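Local structure of synaptonemal complex protein 2 (Mus musculus, 5IWZ) at residues 62-67 / 111-116; 138-143 / 148-153; 233-238 / 255-260; 343-348 / 354-359. The protein is a major component of the axial and lateral elements of synaptonemal complexes, required for meiotic chromosome synapsis and for insertion of SYCP3. One frame throughout, in Å; residues are numbered along the deposited sequence.

Contact 1. Residues 62-67 / 111-116; sequences NKKDIQ and KEIILN
I66 and I113 reach toward each other tip to tip, the two CD1 methyls meeting at 3.5 Å. I66 CD1 also lies 3.7 Å from I113 CG2, so the end of one isoleucine settles between two branches of the other. In I113, CG2 stands anti to the backbone N and CG1 anti to the carbonyl carbon (chi1 -73°), which turns both branches to the partner segment. K64 approaches differently: its aliphatic chain slides past I113 in the opposite direction, K64 CG lying 3.8 Å from I113 CG1. Bends at chi2 and chi4 then carry its ammonium across E112 at about a right angle, giving a salt bridge of 3.6 Å between K64 NZ and E112 OE2. E112 is extended, as suits a residue reaching out from the surface of a helix. K64 ends helix 49-63 in a Schellman motif with positive phi (63°), and the chain turns at once into helix 66-79; both segments belong to the armadillo-repeat-like domain, a mainly helical domain in which successive helices pack side by side. A124 and M128 of helix 123-141 touch I66, and V125 touches I113, extending the apolar layer. Were I113 cut back to an alanine, I66 CD1 would probably lose its mate across this contact, and the K64 methylenes the apolar surface they lie on. The chemistry is therefore graded: hydrocarbon toward the buried I113, where shape matters, and a charged pair on the solvent side, where water probably weakens the attraction and the long lysine can serve both layers.

Contact 2. Residues 138-143 / 148-153; sequences VIYDIS and NQVLES
A chi1 of 177° carries the Y140 ring away from its backbone N and out toward helix 144-163, while V150 sets CG1 anti to its own N (chi1 170°) and leaves CG2 beside that N. The two valine methyls thereby divide their work. V150 CG1 comes to the edge of the Y140 ring, near its plane, 4.1 Å from Y140 CD2, the two side chains crossing at about a right angle; V150 CG2 meets I139 CG2, also at 4.1 Å. L151 adds the nearest approach, L151 CD2 lying 3.5 Å from Y140 CE2 and coming at the ring obliquely. These are two successive helices of the armadillo-repeat-like domain joined by a short turn, where S143 N-caps the second helix through OG to G146 N. A beta-branched valine suits the close point, where Y140 and V150 have CA atoms 6.2 Å apart, probably leaving little room for a longer side chain. Further out, M182 of helix 169-185 touches V150 and L151, and L99 and M103 of helix 99-108 touch I139. The contact has no hydrogen bond across it: it is held by hydrocarbon and ring carbon, while the tyrosine hydroxyl finds a weak bond to M182 O.

Contact 3. Residues 233-238 / 255-260; sequences KRRQEL and IKDCEF
R235 reaches from the early turns of helix 232-242 to D257 and I255 in the linker between two consecutive helices of the helical array, 246-253 and 260-274; D257 opens a short 3-10 segment there. Along the first segment, K233 and R234 supply helix carbonyls: R234 O accepts from both E237 N and L238 N, while R234 N is itself bonded to the hydroxyl of T231 near the start of the helix. R235 follows, with CG beside the backbone N (chi1 -59°) and the chain bent at chi3, which brings the guanidinium edge-on to the loop. There R235 NH2 takes two acceptors: I255 O, at 3.0 Å from that nitrogen, lies in the guanidinium plane although the nitrogen stands above the carbonyl's own plane, and D257 OD1 is slightly tilted from the guanidinium plane. The carboxylate is turned only 16° from coplanarity, yet R235 bonds to D257 OD1 and not to OD2, with a weak second bond from R235 NH1 to OD1 at 3.2 Å. An arginine suits this place because its several N-H groups fan out in one plane, while C227 of helix 216-229 touches its side chain. A leucine in its place would probably leave the I255 carbonyl and the D257 carboxylate without the guanidinium donors and could loosen the loop's hold on the helix. Q236 comes next and holds the same connection from another point, its NE2 bonding to K253 O, and D257 N is bonded to OE2 of E232. In the closest bond, R235 NH2 meets D257 OD1 at 2.6 Å, nearly along the carboxylate C-O axis.

Contact 4. Residues 343-348 / 354-359; sequences MYNIEV and LLTLTL
The ring of Y344 is met obliquely by L355, whose CD1 lies 3.7 Å from Y344 CD1, while L357 CD2 packs against Y344 CB at 3.6 Å. The Y344 CG sits between the backbone N and the carbonyl carbon (chi1 71°), a crowded position that leads the ring away from the neighbouring strand, toward T387 and K388 of helix 383-390. L355 CD1 also touches I346 CG1 at 3.7 Å, so this one methyl is shared by two residues of the other strand. On this same face F391 touches Y344 and L357, and helix 383-390 touches Y344 and I346. Strands 341-349 and 352-359 form an antiparallel beta hairpin in the Spt16M-like, PH-clan domain; the segment axes lie 4.8 Å apart at 167°. Beyond the hairpin, Y344 also bonds through its backbone to L394 and H396. M343 with T358, N345 with T356 and E347 with L354 are hydrogen-bonded pairs, and L354 N gives E347 O a nearly straight bond of 2.8 Å with an angle of 179° at the hydrogen. The bond from M343 N to T358 O is weak. On the face bearing M343, N345 and E347, E347 lies alongside L354, pointing the same way, with E347 CG 3.8 Å from L354 CB: the methylenes serve as hydrocarbon cover while the exposed glutamate keeps its carboxylate at the surface. Beta-branched T356 and T358 suit extended backbone here, and T358 CB rests 3.5 Å from M343 O.

The four contacts follow one another in series along the chain. Contacts 1 and 2 both lie in the armadillo-repeat-like domain, with centres about 24 Å apart, and helix 123-141, whose first turns touch contact 1 and whose last turns enter contact 2, connects them. Contact 3 comes next, about 27 Å from contact 2 between centres, farther along the helical run. Contact 4 belongs to the Spt16M-like domain, in a sheet rather than a helical stack, with its centre about 46 Å from that of contact 2, on the opposite side of the chain's centre. No two contacts touch; they sample separate parts of this N-terminal piece of the protein, a helical array followed by a beta-rich domain.

Contact 1. Residues 62-67 / 111-116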
# COMPACT_ATOMS: atom_id res chain seq x y z
N ASN A 62 -14.26 -0.89 -18.06
CA ASN A 62 -15.72 -1.02 -18.18
C ASN A 62 -16.16 -2.48 -18.20
O ASN A 62 -17.23 -2.82 -17.68
CB ASN A 62 -16.22 -0.31 -19.44
CG ASN A 62 -16.35 1.19 -19.24
OD1 ASN A 62 -16.38 1.67 -18.11
ND2 ASN A 62 -16.45 1.94 -20.34
N LYS A 63 -15.35 -3.36 -18.78
CA LYS A 63 -15.65 -4.79 -18.79
C LYS A 63 -15.26 -5.49 -17.50
O LYS A 63 -15.59 -6.67 -17.34
CB LYS A 63 -14.95 -5.46 -19.98
CG LYS A 63 -15.63 -5.19 -21.33
CD LYS A 63 -14.61 -4.99 -22.47
CE LYS A 63 -13.89 -6.29 -22.79
NZ LYS A 63 -13.08 -6.31 -24.06
N LYS A 64 -14.56 -4.81 -16.59
CA LYS A 64 -14.04 -5.44 -15.38
C LYS A 64 -13.02 -6.53 -15.69
O LYS A 64 -12.87 -7.49 -14.93
CB LYS A 64 -15.16 -6.01 -14.50
CG LYS A 64 -15.69 -5.03 -13.44
CD LYS A 64 -16.90 -4.26 -13.95
CE LYS A 64 -17.35 -3.20 -12.94
NZ LYS A 64 -17.58 -3.74 -11.57
N ASP A 65 -12.29 -6.39 -16.80
CA ASP A 65 -11.19 -7.32 -17.12
C ASP A 65 -9.95 -6.85 -16.36
O ASP A 65 -9.04 -6.22 -16.90
CB ASP A 65 -10.95 -7.38 -18.63
CG ASP A 65 -12.11 -8.03 -19.40
OD1 ASP A 65 -12.90 -8.78 -18.80
OD2 ASP A 65 -12.24 -7.78 -20.63
N ILE A 66 -9.91 -7.21 -15.08
CA ILE A 66 -8.90 -6.66 -14.16
C ILE A 66 -7.49 -6.98 -14.62
O ILE A 66 -6.64 -6.09 -14.76
CB ILE A 66 -9.15 -7.17 -12.73
CG1 ILE A 66 -10.58 -6.85 -12.32
CG2 ILE A 66 -8.17 -6.50 -11.78
CD1 ILE A 66 -10.93 -5.41 -12.58
N GLN A 67 -7.20 -8.28 -14.81
CA GLN A 67 -5.85 -8.72 -15.14
C GLN A 67 -5.43 -8.23 -16.53
O GLN A 67 -4.23 -8.00 -16.76
CB GLN A 67 -5.72 -10.26 -15.02
CG GLN A 67 -6.27 -11.12 -16.16
CD GLN A 67 -5.87 -12.62 -16.04
OE1 GLN A 67 -6.73 -13.52 -16.01
NE2 GLN A 67 -4.56 -12.87 -15.98
N LYS A 111 -12.80 3.13 -9.72
CA LYS A 111 -13.32 3.28 -8.36
C LYS A 111 -14.46 2.30 -8.11
O LYS A 111 -14.55 1.73 -7.01
CB LYS A 111 -13.75 4.72 -8.12
CG LYS A 111 -12.53 5.68 -8.00
CD LYS A 111 -12.93 7.16 -7.88
CE LYS A 111 -11.85 7.94 -7.13
NZ LYS A 111 -11.97 9.41 -7.35
N GLU A 112 -15.31 2.07 -9.11
CA GLU A 112 -16.37 1.07 -8.97
C GLU A 112 -15.78 -0.31 -8.69
O GLU A 112 -16.30 -1.06 -7.86
CB GLU A 112 -17.23 1.06 -10.23
CG GLU A 112 -18.41 0.11 -10.17
CD GLU A 112 -19.33 0.21 -11.39
OE1 GLU A 112 -19.70 1.34 -11.77
OE2 GLU A 112 -19.67 -0.85 -11.97
N ILE A 113 -14.69 -0.65 -9.37
CA ILE A 113 -14.01 -1.92 -9.13
C ILE A 113 -13.40 -1.95 -7.73
O ILE A 113 -13.52 -2.94 -7.00
CB ILE A 113 -12.93 -2.14 -10.20
CG1 ILE A 113 -13.57 -2.51 -11.55
CG2 ILE A 113 -11.93 -3.18 -9.75
CD1 ILE A 113 -12.65 -2.31 -12.75
N ILE A 114 -12.70 -0.87 -7.36
CA ILE A 114 -12.08 -0.76 -6.04
C ILE A 114 -13.11 -0.97 -4.94
O ILE A 114 -12.83 -1.61 -3.92
CB ILE A 114 -11.37 0.60 -5.91
CG1 ILE A 114 -10.08 0.61 -6.71
CG2 ILE A 114 -11.12 0.96 -4.46
CD1 ILE A 114 -9.68 1.98 -7.22
N LEU A 115 -14.32 -0.45 -5.13
CA LEU A 115 -15.32 -0.59 -4.08
C LEU A 115 -15.87 -2.02 -4.00
O LEU A 115 -15.64 -2.71 -3.00
CB LEU A 115 -16.46 0.40 -4.29
CG LEU A 115 -16.00 1.84 -4.02
CD1 LEU A 115 -17.03 2.83 -4.48
CD2 LEU A 115 -15.67 2.04 -2.54
N ASN A 116 -16.56 -2.48 -5.05
CA ASN A 116 -17.28 -3.74 -5.01
C ASN A 116 -16.38 -4.97 -4.86
O ASN A 116 -16.83 -6.10 -5.08
CB ASN A 116 -18.14 -3.88 -6.27

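Contact 2. Residues 138-143 / 148-153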
# COMPACT_ATOMS: atom_id res chain seq x y z
N VAL A 138 6.85 6.02 -12.56
CA VAL A 138 7.71 6.21 -13.73
C VAL A 138 7.52 7.61 -14.32
O VAL A 138 8.48 8.27 -14.73
CB VAL A 138 7.42 5.11 -14.78
CG1 VAL A 138 7.98 5.50 -16.15
CG2 VAL A 138 7.98 3.76 -14.32
N ILE A 139 6.27 8.08 -14.37
CA ILE A 139 6.00 9.43 -14.86
C ILE A 139 6.53 10.47 -13.88
O ILE A 139 7.06 11.52 -14.27
CB ILE A 139 4.50 9.62 -15.10
CG1 ILE A 139 3.99 8.60 -16.12
CG2 ILE A 139 4.21 11.06 -15.52
CD1 ILE A 139 2.50 8.36 -16.03
N TYR A 140 6.37 10.21 -12.58
CA TYR A 140 6.85 11.15 -11.58
C TYR A 140 8.35 11.35 -11.71
O TYR A 140 8.83 12.49 -11.68
CB TYR A 140 6.46 10.62 -10.19
CG TYR A 140 6.92 11.40 -8.98
CD1 TYR A 140 8.21 11.25 -8.47
CD2 TYR A 140 6.03 12.21 -8.28
CE1 TYR A 140 8.61 11.93 -7.34
CE2 TYR A 140 6.43 12.89 -7.15
CZ TYR A 140 7.72 12.75 -6.68
OH TYR A 140 8.12 13.42 -5.56
N ASP A 141 9.10 10.27 -11.94
CA ASP A 141 10.56 10.32 -11.93
C ASP A 141 11.17 10.80 -13.24
O ASP A 141 12.38 11.00 -13.30
CB ASP A 141 11.14 8.94 -11.61
CG ASP A 141 10.80 8.48 -10.21
OD1 ASP A 141 10.52 7.27 -10.04
OD2 ASP A 141 10.82 9.31 -9.29
N ILE A 142 10.38 11.00 -14.30
CA ILE A 142 10.97 11.27 -15.61
C ILE A 142 11.20 12.75 -15.89
O ILE A 142 11.94 13.07 -16.84
CB ILE A 142 10.09 10.68 -16.73
CG1 ILE A 142 10.94 10.46 -17.98
CG2 ILE A 142 8.91 11.59 -17.01
CD1 ILE A 142 12.27 9.78 -17.69
N SER A 143 10.62 13.66 -15.12
CA SER A 143 10.81 15.09 -15.36
C SER A 143 10.17 15.87 -14.22
O SER A 143 9.50 15.31 -13.35
CB SER A 143 10.20 15.53 -16.68
OG SER A 143 8.79 15.49 -16.60
N ASN A 148 5.26 17.35 -11.15
CA ASN A 148 4.32 18.34 -10.64
C ASN A 148 2.87 17.90 -10.87
O ASN A 148 2.03 18.03 -9.97
CB ASN A 148 4.55 19.70 -11.29
CG ASN A 148 3.41 20.67 -10.99
OD1 ASN A 148 3.31 21.21 -9.88
ND2 ASN A 148 2.51 20.86 -11.96
N GLN A 149 2.56 17.39 -12.06
CA GLN A 149 1.18 17.00 -12.34
C GLN A 149 0.77 15.80 -11.51
O GLN A 149 -0.37 15.73 -11.04
CB GLN A 149 0.99 16.71 -13.83
CG GLN A 149 1.10 17.95 -14.71
CD GLN A 149 0.71 17.69 -16.16
OE1 GLN A 149 -0.16 16.86 -16.45
NE2 GLN A 149 1.36 18.40 -17.08
N VAL A 150 1.68 14.86 -11.29
CA VAL A 150 1.35 13.69 -10.48
C VAL A 150 1.02 14.12 -9.05
O VAL A 150 -0.01 13.71 -8.49
CB VAL A 150 2.48 12.65 -10.53
CG1 VAL A 150 2.22 11.57 -9.50
CG2 VAL A 150 2.55 12.01 -11.91
N LEU A 151 1.88 14.95 -8.46
CA LEU A 151 1.64 15.47 -7.11
C LEU A 151 0.30 16.18 -7.03
O LEU A 151 -0.50 15.94 -6.11
CB LEU A 151 2.76 16.44 -6.70
CG LEU A 151 3.97 16.14 -5.81
CD1 LEU A 151 3.85 14.87 -4.98
CD2 LEU A 151 5.27 16.15 -6.60
N GLU A 152 0.04 17.07 -7.99
CA GLU A 152 -1.13 17.94 -7.92
C GLU A 152 -2.43 17.14 -8.06
O GLU A 152 -3.42 17.43 -7.38
CB GLU A 152 -1.06 19.02 -9.01
CG GLU A 152 -0.04 20.09 -8.75
CD GLU A 152 -0.28 20.77 -7.42
OE1 GLU A 152 -1.45 21.16 -7.17
OE2 GLU A 152 0.67 20.90 -6.62
N SER A 153 -2.43 16.15 -8.94
CA SER A 153 -3.63 15.38 -9.22
C SER A 153 -3.87 14.25 -8.23
O SER A 153 -5.01 14.00 -7.85
CB SER A 153 -3.55 14.82 -10.64
OG SER A 153 -3.38 15.88 -11.57

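Contact 3. Residues 233-238 / 255-260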
# COMPACT_ATOMS: atom_id res chain seq x y z
N LYS A 233 6.12 23.14 13.50
CA LYS A 233 5.51 24.31 14.13
C LYS A 233 4.00 24.35 13.87
O LYS A 233 3.21 24.53 14.80
CB LYS A 233 6.19 25.60 13.63
CG LYS A 233 5.94 26.82 14.52
CD LYS A 233 7.04 27.88 14.37
CE LYS A 233 6.81 28.79 13.17
NZ LYS A 233 5.62 29.67 13.33
N ARG A 234 3.60 24.15 12.61
CA ARG A 234 2.17 24.18 12.26
C ARG A 234 1.38 23.15 13.05
O ARG A 234 0.25 23.43 13.50
CB ARG A 234 1.99 23.94 10.76
CG ARG A 234 2.40 25.09 9.86
CD ARG A 234 1.50 26.31 10.07
NE ARG A 234 0.12 26.05 9.68
CZ ARG A 234 -0.87 26.92 9.82
NH1 ARG A 234 -0.64 28.12 10.35
NH2 ARG A 234 -2.11 26.61 9.44
N ARG A 235 1.94 21.96 13.24
CA ARG A 235 1.25 20.90 13.96
C ARG A 235 0.93 21.29 15.40
O ARG A 235 0.06 20.67 16.02
CB ARG A 235 2.09 19.61 13.93
CG ARG A 235 2.37 19.12 12.51
CD ARG A 235 2.67 17.63 12.43
NE ARG A 235 3.86 17.24 13.18
CZ ARG A 235 5.10 17.28 12.70
NH1 ARG A 235 5.33 17.72 11.46
NH2 ARG A 235 6.11 16.89 13.46
N GLN A 236 1.60 22.32 15.95
CA GLN A 236 1.28 22.77 17.30
C GLN A 236 -0.13 23.34 17.38
O GLN A 236 -0.75 23.31 18.44
CB GLN A 236 2.31 23.80 17.78
CG GLN A 236 3.69 23.22 18.01
CD GLN A 236 3.65 22.00 18.92
OE1 GLN A 236 3.18 22.07 20.05
NE2 GLN A 236 4.13 20.87 18.40
N GLU A 237 -0.63 23.89 16.27
CA GLU A 237 -2.00 24.37 16.19
C GLU A 237 -2.94 23.35 15.57
O GLU A 237 -4.07 23.19 16.03
CB GLU A 237 -2.07 25.66 15.37
CG GLU A 237 -3.48 26.22 15.25
CD GLU A 237 -3.52 27.63 14.66
OE1 GLU A 237 -4.60 28.05 14.20
OE2 GLU A 237 -2.48 28.31 14.67
N LEU A 238 -2.46 22.65 14.52
CA LEU A 238 -3.30 21.70 13.79
C LEU A 238 -3.65 20.49 14.64
O LEU A 238 -4.70 19.87 14.41
CB LEU A 238 -2.59 21.27 12.51
CG LEU A 238 -2.44 22.43 11.51
CD1 LEU A 238 -1.34 22.18 10.49
CD2 LEU A 238 -3.77 22.70 10.82
N ILE A 255 5.31 14.78 18.45
CA ILE A 255 6.07 14.02 17.45
C ILE A 255 7.11 14.94 16.82
O ILE A 255 6.78 15.97 16.22
CB ILE A 255 5.14 13.41 16.39
CG1 ILE A 255 4.10 12.49 17.04
CG2 ILE A 255 5.96 12.67 15.35
CD1 ILE A 255 3.09 11.96 16.03
N LYS A 256 8.38 14.57 16.97
CA LYS A 256 9.50 15.31 16.41
C LYS A 256 9.92 14.66 15.10
O LYS A 256 10.08 13.43 15.04
CB LYS A 256 10.69 15.34 17.38
CG LYS A 256 10.31 15.75 18.80
CD LYS A 256 11.51 15.69 19.76
CE LYS A 256 12.03 14.26 19.92
NZ LYS A 256 11.10 13.39 20.69
N ASP A 257 10.09 15.47 14.05
CA ASP A 257 10.47 14.93 12.74
C ASP A 257 11.77 14.13 12.84
O ASP A 257 11.92 13.11 12.16
CB ASP A 257 10.61 16.06 11.71
CG ASP A 257 9.26 16.67 11.29
OD1 ASP A 257 8.23 16.44 11.96
OD2 ASP A 257 9.24 17.42 10.28
N CYS A 258 12.70 14.55 13.69
CA CYS A 258 14.04 13.98 13.69
C CYS A 258 14.11 12.61 14.36
O CYS A 258 15.07 11.86 14.12
CB CYS A 258 15.03 14.94 14.35
SG CYS A 258 14.71 15.26 16.09
N GLU A 259 13.12 12.25 15.18
CA GLU A 259 13.00 10.90 15.72
C GLU A 259 11.65 10.29 15.33
O GLU A 259 10.98 9.65 16.14
CB GLU A 259 13.16 10.90 17.24
CG GLU A 259 14.42 11.57 17.72
CD GLU A 259 14.66 11.36 19.20
OE1 GLU A 259 15.81 11.07 19.58
OE2 GLU A 259 13.68 11.47 19.98
N PHE A 260 11.26 10.48 14.06
CA PHE A 260 9.87 10.23 13.68
C PHE A 260 9.46 8.79 13.97
O PHE A 260 8.42 8.55 14.60
CB PHE A 260 9.64 10.54 12.20
CG PHE A 260 8.25 10.19 11.75
CD1 PHE A 260 7.21 11.09 11.95
CD2 PHE A 260 7.98 8.95 11.20
CE1 PHE A 260 5.93 10.75 11.59
CE2 PHE A 260 6.71 8.61 10.84
CZ PHE A 260 5.67 9.51 11.03

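Contact 4. Residues 343-348 / 354-359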
# COMPACT_ATOMS: atom_id res chain seq x y z
N MET A 343 -5.38 -22.35 11.72
CA MET A 343 -5.99 -22.26 13.05
C MET A 343 -4.91 -21.81 14.03
O MET A 343 -3.73 -21.73 13.69
CB MET A 343 -6.65 -23.58 13.51
CG MET A 343 -5.76 -24.78 13.78
SD MET A 343 -6.72 -26.25 14.33
CE MET A 343 -7.75 -26.56 12.89
N TYR A 344 -5.35 -21.50 15.24
CA TYR A 344 -4.42 -21.10 16.29
C TYR A 344 -4.86 -21.67 17.62
O TYR A 344 -6.02 -22.06 17.81
CB TYR A 344 -4.30 -19.58 16.39
CG TYR A 344 -5.51 -18.86 16.95
CD1 TYR A 344 -5.64 -18.62 18.33
CD2 TYR A 344 -6.50 -18.37 16.11
CE1 TYR A 344 -6.74 -17.93 18.83
CE2 TYR A 344 -7.59 -17.69 16.59
CZ TYR A 344 -7.72 -17.46 17.95
OH TYR A 344 -8.83 -16.78 18.42
N ASN A 345 -3.93 -21.69 18.56
CA ASN A 345 -4.29 -21.99 19.94
C ASN A 345 -3.45 -21.13 20.88
O ASN A 345 -2.43 -20.57 20.49
CB ASN A 345 -4.13 -23.49 20.26
CG ASN A 345 -2.70 -23.92 20.38
OD1 ASN A 345 -2.11 -23.86 21.46
ND2 ASN A 345 -2.14 -24.40 19.27
N ILE A 346 -3.92 -21.04 22.12
CA ILE A 346 -3.29 -20.26 23.17
C ILE A 346 -3.18 -21.16 24.40
O ILE A 346 -4.16 -21.80 24.78
CB ILE A 346 -4.10 -18.98 23.49
CG1 ILE A 346 -4.18 -18.08 22.26
CG2 ILE A 346 -3.50 -18.22 24.72
CD1 ILE A 346 -5.20 -16.96 22.38
N GLU A 347 -1.98 -21.22 24.98
CA GLU A 347 -1.70 -22.08 26.12
C GLU A 347 -0.84 -21.31 27.11
O GLU A 347 -0.01 -20.48 26.72
CB GLU A 347 -0.97 -23.38 25.71
CG GLU A 347 0.18 -23.17 24.72
CD GLU A 347 0.85 -24.47 24.26
OE1 GLU A 347 1.52 -25.13 25.09
OE2 GLU A 347 0.71 -24.83 23.06
N VAL A 348 -1.04 -21.59 28.40
CA VAL A 348 -0.26 -20.99 29.48
C VAL A 348 0.68 -22.05 30.03
O VAL A 348 0.23 -23.11 30.49
CB VAL A 348 -1.16 -20.43 30.59
CG1 VAL A 348 -0.32 -19.71 31.62
CG2 VAL A 348 -2.18 -19.48 30.01
N LEU A 354 1.42 -18.57 25.30
CA LEU A 354 1.92 -18.91 23.98
C LEU A 354 0.77 -18.86 22.98
O LEU A 354 -0.21 -19.59 23.11
CB LEU A 354 2.54 -20.31 23.97
CG LEU A 354 3.10 -20.77 22.63
CD1 LEU A 354 4.06 -19.73 22.09
CD2 LEU A 354 3.79 -22.14 22.75
N LEU A 355 0.88 -17.96 22.01
CA LEU A 355 -0.01 -17.92 20.86
C LEU A 355 0.70 -18.65 19.72
O LEU A 355 1.74 -18.18 19.24
CB LEU A 355 -0.35 -16.48 20.47
CG LEU A 355 -1.07 -16.30 19.12
CD1 LEU A 355 -2.46 -16.93 19.15
CD2 LEU A 355 -1.15 -14.80 18.79
N THR A 356 0.15 -19.79 19.30
CA THR A 356 0.67 -20.57 18.19
C THR A 356 -0.27 -20.45 17.00
O THR A 356 -1.43 -20.84 17.10
CB THR A 356 0.81 -22.04 18.58
OG1 THR A 356 1.65 -22.14 19.73
CG2 THR A 356 1.45 -22.85 17.43
N LEU A 357 0.23 -19.88 15.90
CA LEU A 357 -0.53 -19.73 14.65
C LEU A 357 -0.05 -20.77 13.66
O LEU A 357 1.12 -20.76 13.26
CB LEU A 357 -0.35 -18.35 14.02
CG LEU A 357 -0.72 -17.04 14.70
CD1 LEU A 357 -0.31 -15.85 13.79
CD2 LEU A 357 -2.21 -17.01 15.01
N THR A 358 -0.94 -21.67 13.25
CA THR A 358 -0.66 -22.59 12.16
C THR A 358 -1.08 -21.92 10.86
O THR A 358 -2.26 -21.59 10.70
CB THR A 358 -1.40 -23.91 12.36
OG1 THR A 358 -0.96 -24.52 13.58
CG2 THR A 358 -1.13 -24.89 11.21
N LEU A 359 -0.14 -21.70 9.96
CA LEU A 359 -0.43 -21.05 8.69
C LEU A 359 -0.80 -22.07 7.61
O LEU A 359 -0.36 -23.22 7.64
CB LEU A 359 0.76 -20.22 8.22
CG LEU A 359 1.32 -19.22 9.24
CD1 LEU A 359 2.49 -18.51 8.60
CD2 LEU A 359 0.26 -18.23 9.69